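Local coordinates for 2-oxo-1,2-dihydroquinoline 8-monooxygenase, oxygenase component (Pseudomonas putida, PDB 1Z02), which hydroxylates 2-oxo-1,2-dihydroquinoline at position 8, using a Rieske [2Fe-2S] cluster and a mononuclear iron to activate oxygen, at the interface of chains A and B. Numbering follows the deposited sequence. Chains: chain A/B, 2-oxo-1,2-dihydroquinoline 8-monooxygenase, oxygenase component.

The interface of chains A and B. Residues chain A 124-126, 128; chain B 243, 274, 388-390.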
# COMPACT_ATOMS: atom_id res chain seq x y z
N ALA A 124 36.05 3.43 -10.11
CA ALA A 124 36.08 3.02 -11.51
C ALA A 124 36.53 4.08 -12.50
O ALA A 124 36.61 3.80 -13.70
CB ALA A 124 34.69 2.51 -11.91
N ASN A 125 36.86 5.28 -12.02
CA ASN A 125 37.25 6.38 -12.90
C ASN A 125 37.98 7.46 -12.10
O ASN A 125 37.44 8.54 -11.87
CB ASN A 125 35.99 6.97 -13.54
CG ASN A 125 36.25 7.70 -14.83
OD1 ASN A 125 37.39 7.97 -15.21
ND2 ASN A 125 35.17 8.05 -15.53
N PRO A 126 39.22 7.19 -11.66
CA PRO A 126 40.00 8.15 -10.87
C PRO A 126 40.36 9.49 -11.52
O PRO A 126 40.80 10.40 -10.83
CB PRO A 126 41.24 7.34 -10.47
CG PRO A 126 41.39 6.36 -11.58
CD PRO A 126 39.97 5.93 -11.86
N ASP A 128 38.11 11.22 -13.75
CA ASP A 128 36.93 11.87 -14.30
C ASP A 128 36.87 13.33 -13.85
O ASP A 128 37.18 13.65 -12.72
CB ASP A 128 35.66 11.15 -13.85
CG ASP A 128 34.48 11.49 -14.71
OD1 ASP A 128 34.34 10.86 -15.78
OD2 ASP A 128 33.70 12.39 -14.34
N LEU B 243 37.49 1.76 -18.91
CA LEU B 243 37.29 3.11 -19.41
C LEU B 243 37.31 3.21 -20.92
O LEU B 243 38.08 2.52 -21.59
CB LEU B 243 38.39 4.05 -18.93
CG LEU B 243 38.75 4.30 -17.48
CD1 LEU B 243 40.10 4.97 -17.50
CD2 LEU B 243 37.71 5.17 -16.80
N VAL B 274 41.14 -0.39 -15.53
CA VAL B 274 41.74 0.47 -14.52
C VAL B 274 42.31 -0.47 -13.47
O VAL B 274 41.58 -1.29 -12.89
CB VAL B 274 40.66 1.37 -13.85
CG1 VAL B 274 41.28 2.17 -12.73
CG2 VAL B 274 40.05 2.31 -14.89
N VAL B 388 28.94 10.29 -15.54
CA VAL B 388 30.33 10.56 -15.86
C VAL B 388 30.81 9.92 -17.17
O VAL B 388 30.01 9.37 -17.93
CB VAL B 388 31.25 10.13 -14.68
CG1 VAL B 388 30.97 10.98 -13.45
CG2 VAL B 388 31.00 8.68 -14.33
N ALA B 389 32.11 10.00 -17.41
CA ALA B 389 32.73 9.48 -18.62
C ALA B 389 32.32 8.06 -19.02
O ALA B 389 32.05 7.79 -20.19
CB ALA B 389 34.23 9.55 -18.47
N THR B 390 32.28 7.15 -18.05
CA THR B 390 31.94 5.77 -18.33
C THR B 390 30.47 5.59 -18.68
O THR B 390 30.06 4.55 -19.19
CB THR B 390 32.29 4.88 -17.13
OG1 THR B 390 31.86 5.50 -15.91
CG2 THR B 390 33.80 4.67 -17.07
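A loop of the Rieske domain of chain A, residues 124 to 128, lies against the catalytic domain of chain B. A:Asp128 caps the start of the short 3-10 helix 389-391. Its CG is anti to the backbone N (chi1 -162°), which sends the carboxylate towards chain B. OD1 takes a hydrogen bond from the backbone N of B:Ala389 at 2.9 Å. The bond is fairly straight, 157° at the hydrogen, and uses the syn lone pair of OD1. The helix start would probably stabilise the negative charge. The carboxylate also crosses B:Val388 obliquely, with CG 3.5 Å from the valine CB. An alanine here would remove the carboxylate, and would probably leave the B:Ala389 amide without this acceptor and loosen the packing on B:Val388.

A:Asn125 also has CG anti to its backbone N (chi1 -157°). Its amide sits between two parts of chain B. The OD1 end faces methyl CD2 of B:Leu243, whose side chain crosses it obliquely; CG lies 3.5 Å from that methyl. The ND2 end points the other way, 3.4 Å from CB of B:Ala389. Further along, A:Pro126 and B:Val274 meet loosely, tip to tip, with CD 4.1 Å from CG1. Methyl CG2 of the same valine faces the backbone O of A:Ala124.

The patch helps join neighbouring subunits of the trimer, setting the Rieske domain of one against the catalytic domain of the next.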